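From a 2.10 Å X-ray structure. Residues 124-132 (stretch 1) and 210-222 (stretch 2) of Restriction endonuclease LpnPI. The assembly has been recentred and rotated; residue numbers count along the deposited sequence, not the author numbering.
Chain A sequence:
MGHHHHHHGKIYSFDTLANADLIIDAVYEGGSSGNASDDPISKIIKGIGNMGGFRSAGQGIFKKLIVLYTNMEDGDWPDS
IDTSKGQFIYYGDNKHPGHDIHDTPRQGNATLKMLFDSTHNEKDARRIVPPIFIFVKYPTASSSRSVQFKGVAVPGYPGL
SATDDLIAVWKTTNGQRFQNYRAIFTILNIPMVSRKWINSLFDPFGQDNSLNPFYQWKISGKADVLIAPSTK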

# COMPACT_ATOMS: atom_id res chain seq x y z
N ASP A 124 -9.03 2.55 21.84
CA ASP A 124 -9.39 1.85 20.61
C ASP A 124 -8.26 1.87 19.60
O ASP A 124 -8.51 2.09 18.41
CB ASP A 124 -10.63 2.47 19.97
CG ASP A 124 -11.86 2.35 20.84
OD1 ASP A 124 -11.99 1.33 21.55
OD2 ASP A 124 -12.69 3.29 20.82
N ALA A 125 -7.02 1.70 20.06
CA ALA A 125 -5.85 1.80 19.20
C ALA A 125 -5.94 0.83 18.02
O ALA A 125 -6.32 -0.34 18.20
CB ALA A 125 -4.58 1.53 20.00
N ARG A 126 -5.67 1.34 16.82
CA ARG A 126 -5.60 0.57 15.58
C ARG A 126 -6.95 0.01 15.14
O ARG A 126 -7.03 -0.68 14.13
CB ARG A 126 -4.60 -0.58 15.73
CG ARG A 126 -3.20 -0.14 16.14
CD ARG A 126 -2.34 -1.36 16.53
NE ARG A 126 -2.94 -2.05 17.65
CZ ARG A 126 -2.74 -1.74 18.92
NH1 ARG A 126 -1.91 -0.75 19.25
NH2 ARG A 126 -3.35 -2.43 19.87
N ARG A 127 -8.01 0.33 15.87
CA ARG A 127 -9.32 -0.28 15.63
C ARG A 127 -9.82 -0.14 14.18
O ARG A 127 -10.38 -1.07 13.61
CB ARG A 127 -10.37 0.32 16.57
CG ARG A 127 -11.73 -0.35 16.50
CD ARG A 127 -11.64 -1.80 16.96
NE ARG A 127 -10.82 -1.93 18.17
CZ ARG A 127 -11.29 -1.80 19.41
NH1 ARG A 127 -12.57 -1.55 19.62
NH2 ARG A 127 -10.46 -1.92 20.45
N ILE A 128 -9.62 1.04 13.59
CA ILE A 128 -10.18 1.28 12.27
C ILE A 128 -9.17 1.03 11.16
O ILE A 128 -9.48 1.21 9.99
CB ILE A 128 -10.74 2.71 12.16
CG1 ILE A 128 -9.66 3.73 12.49
CG2 ILE A 128 -11.93 2.89 13.11
CD1 ILE A 128 -8.95 4.32 11.28
N VAL A 129 -7.98 0.59 11.53
CA VAL A 129 -6.93 0.33 10.55
C VAL A 129 -7.16 -0.98 9.81
O VAL A 129 -7.18 -2.05 10.42
CB VAL A 129 -5.55 0.29 11.22
CG1 VAL A 129 -4.47 -0.03 10.18
CG2 VAL A 129 -5.26 1.60 11.96
N PRO A 130 -7.33 -0.91 8.48
CA PRO A 130 -7.48 -2.09 7.65
C PRO A 130 -6.13 -2.61 7.16
O PRO A 130 -5.12 -1.93 7.29
CB PRO A 130 -8.31 -1.58 6.47
CG PRO A 130 -7.79 -0.19 6.30
CD PRO A 130 -7.44 0.32 7.68
N PRO A 131 -6.12 -3.81 6.58
CA PRO A 131 -4.90 -4.25 5.91
C PRO A 131 -4.50 -3.25 4.83
O PRO A 131 -5.36 -2.65 4.18
CB PRO A 131 -5.32 -5.58 5.27
CG PRO A 131 -6.46 -6.03 6.05
CD PRO A 131 -7.18 -4.83 6.53
N ILE A 132 -3.21 -3.06 4.65
CA ILE A 132 -2.72 -2.22 3.56
C ILE A 132 -1.84 -3.07 2.66
O ILE A 132 -0.95 -3.78 3.15
CB ILE A 132 -1.93 -1.00 4.09
CG1 ILE A 132 -2.87 -0.06 4.85
CG2 ILE A 132 -1.26 -0.27 2.96
CD1 ILE A 132 -2.14 1.00 5.67
N SER A 210 -3.75 -16.23 6.33
CA SER A 210 -2.80 -15.40 5.58
C SER A 210 -2.41 -14.13 6.33
O SER A 210 -1.25 -13.74 6.37
CB SER A 210 -3.37 -15.00 4.21
OG SER A 210 -3.45 -16.09 3.34
N LEU A 211 -3.40 -13.48 6.94
CA LEU A 211 -3.13 -12.20 7.58
C LEU A 211 -3.02 -12.28 9.08
O LEU A 211 -3.16 -11.26 9.76
CB LEU A 211 -4.21 -11.19 7.21
CG LEU A 211 -3.64 -10.25 6.15
CD1 LEU A 211 -3.54 -10.97 4.81
CD2 LEU A 211 -4.44 -8.97 6.03
N ASN A 212 -2.71 -13.46 9.61
CA ASN A 212 -2.53 -13.59 11.05
C ASN A 212 -1.52 -12.59 11.65
O ASN A 212 -1.77 -12.06 12.72
CB ASN A 212 -2.16 -15.03 11.41
CG ASN A 212 -3.39 -15.90 11.67
OD1 ASN A 212 -4.52 -15.52 11.34
ND2 ASN A 212 -3.18 -17.07 12.26
N PRO A 213 -0.39 -12.33 10.97
CA PRO A 213 0.48 -11.29 11.56
C PRO A 213 -0.16 -9.89 11.57
O PRO A 213 0.20 -9.06 12.40
CB PRO A 213 1.72 -11.31 10.67
CG PRO A 213 1.76 -12.72 10.14
CD PRO A 213 0.31 -13.07 9.90
N PHE A 214 -1.09 -9.64 10.66
CA PHE A 214 -1.81 -8.37 10.68
C PHE A 214 -2.73 -8.35 11.90
O PHE A 214 -2.76 -7.37 12.65
CB PHE A 214 -2.61 -8.15 9.40
CG PHE A 214 -3.57 -6.99 9.48
CD1 PHE A 214 -3.11 -5.69 9.39
CD2 PHE A 214 -4.93 -7.21 9.68
CE1 PHE A 214 -3.99 -4.62 9.48
CE2 PHE A 214 -5.81 -6.15 9.77
CZ PHE A 214 -5.35 -4.85 9.68
N TYR A 215 -3.49 -9.42 12.08
CA TYR A 215 -4.44 -9.47 13.20
C TYR A 215 -3.72 -9.47 14.55
O TYR A 215 -4.23 -8.93 15.52
CB TYR A 215 -5.34 -10.70 13.07
CG TYR A 215 -6.27 -10.56 11.89
CD1 TYR A 215 -7.13 -9.46 11.80
CD2 TYR A 215 -6.28 -11.49 10.86
CE1 TYR A 215 -7.98 -9.31 10.73
CE2 TYR A 215 -7.14 -11.35 9.78
CZ TYR A 215 -7.98 -10.26 9.72
OH TYR A 215 -8.84 -10.10 8.65
N GLN A 216 -2.53 -10.04 14.58
CA GLN A 216 -1.69 -9.96 15.75
C GLN A 216 -1.32 -8.49 16.03
O GLN A 216 -1.42 -8.03 17.17
CB GLN A 216 -0.44 -10.83 15.57
CG GLN A 216 0.40 -11.00 16.84
CD GLN A 216 1.25 -9.80 17.17
OE1 GLN A 216 1.23 -9.30 18.30
NE2 GLN A 216 2.03 -9.34 16.20
N TRP A 217 -0.87 -7.78 15.00
CA TRP A 217 -0.52 -6.37 15.15
C TRP A 217 -1.72 -5.54 15.62
O TRP A 217 -1.57 -4.65 16.45
CB TRP A 217 0.02 -5.78 13.83
CG TRP A 217 0.23 -4.30 13.90
CD1 TRP A 217 1.34 -3.64 14.39
CD2 TRP A 217 -0.70 -3.28 13.49
NE1 TRP A 217 1.15 -2.27 14.28
CE2 TRP A 217 -0.08 -2.02 13.74
CE3 TRP A 217 -1.98 -3.30 12.91
CZ2 TRP A 217 -0.72 -0.80 13.45
CZ3 TRP A 217 -2.61 -2.09 12.62
CH2 TRP A 217 -1.97 -0.86 12.89
N LYS A 218 -2.90 -5.83 15.08
CA LYS A 218 -4.12 -5.13 15.49
C LYS A 218 -4.33 -5.25 16.99
O LYS A 218 -4.71 -4.28 17.65
CB LYS A 218 -5.34 -5.68 14.75
CG LYS A 218 -5.38 -5.31 13.29
CD LYS A 218 -6.15 -4.04 13.10
CE LYS A 218 -7.62 -4.26 13.37
NZ LYS A 218 -8.44 -3.16 12.80
N ILE A 219 -4.06 -6.44 17.52
CA ILE A 219 -4.20 -6.71 18.95
C ILE A 219 -3.15 -6.01 19.80
O ILE A 219 -3.48 -5.35 20.78
CB ILE A 219 -4.14 -8.23 19.26
CG1 ILE A 219 -5.36 -8.93 18.66
CG2 ILE A 219 -4.09 -8.47 20.75
CD1 ILE A 219 -5.34 -10.44 18.80
N SER A 220 -1.88 -6.14 19.41
CA SER A 220 -0.78 -5.72 20.28
C SER A 220 -0.08 -4.42 19.89
O SER A 220 0.62 -3.82 20.72
CB SER A 220 0.28 -6.82 20.32
OG SER A 220 0.97 -6.87 19.07
N GLY A 221 -0.19 -4.02 18.63
CA GLY A 221 0.56 -2.88 18.13
C GLY A 221 2.03 -3.19 17.90
O GLY A 221 2.80 -2.30 17.56
N LYS A 222 2.43 -4.46 18.06
CA LYS A 222 3.83 -4.86 17.84
C LYS A 222 3.94 -5.77 16.62
O LYS A 222 3.41 -6.88 16.61
CB LYS A 222 4.40 -5.56 19.08
CG LYS A 222 4.69 -4.63 20.25
O HOH W 1 -7.09 -2.74 16.70

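Two basic side chains cross this contact in opposite directions, and each is received by main-chain oxygen of the other stretch rather than by an acid: three carbonyls for the lysine, one for the arginine. Lys218 NZ, reaching from the helix into the second of two overlapping turns in the loop, donates to Arg126 O at 3.1 Å, Arg127 O at 3.0 Å and Val129 O at 2.9 Å. Three acceptors suit an ammonium group, which has three protons to place, and the type I turn from Arg126 to Val129 gathers them around it.

Arg126 answers at the end of helix 212-220, where carbonyls begin to lack helical partners. Its NE donates to Lys218 O at 2.8 Å with a nearly straight angle of 162°, and its NH2 reaches the same oxygen at 3.2 Å. Water 1 donates to Lys218 O at 3.0 Å and to Ala125 O at 2.9 Å, tying the two backbones together. Gly221 then leaves the helix with positive phi, a conformation that favours glycine; the guanidinium passes so close, with Arg126 CZ 3.4 Å from Gly221 N, that a CB there would clash with Arg126 NH1.

The arginine also has an apolar use. Arg126 CD lies over the face of Trp217, 3.6 Å from the centroid of the six-membered ring, so the aliphatic part packs on the indole while the charged end goes on to Lys218 O. Val129, its CB directed toward the helix, adds CG1 at 3.7 Å from Trp217 CZ3.

Farther along, the contact becomes purely apolar in its side chains. Pro131 CG sits over the face of Phe214, 4.1 Å from the ring centroid, and also meets Leu211 CD2 at 3.6 Å. The compact, rigid proline offers its ring to both neighbours, and all three residues are buried. The stretches together bury 496 Å².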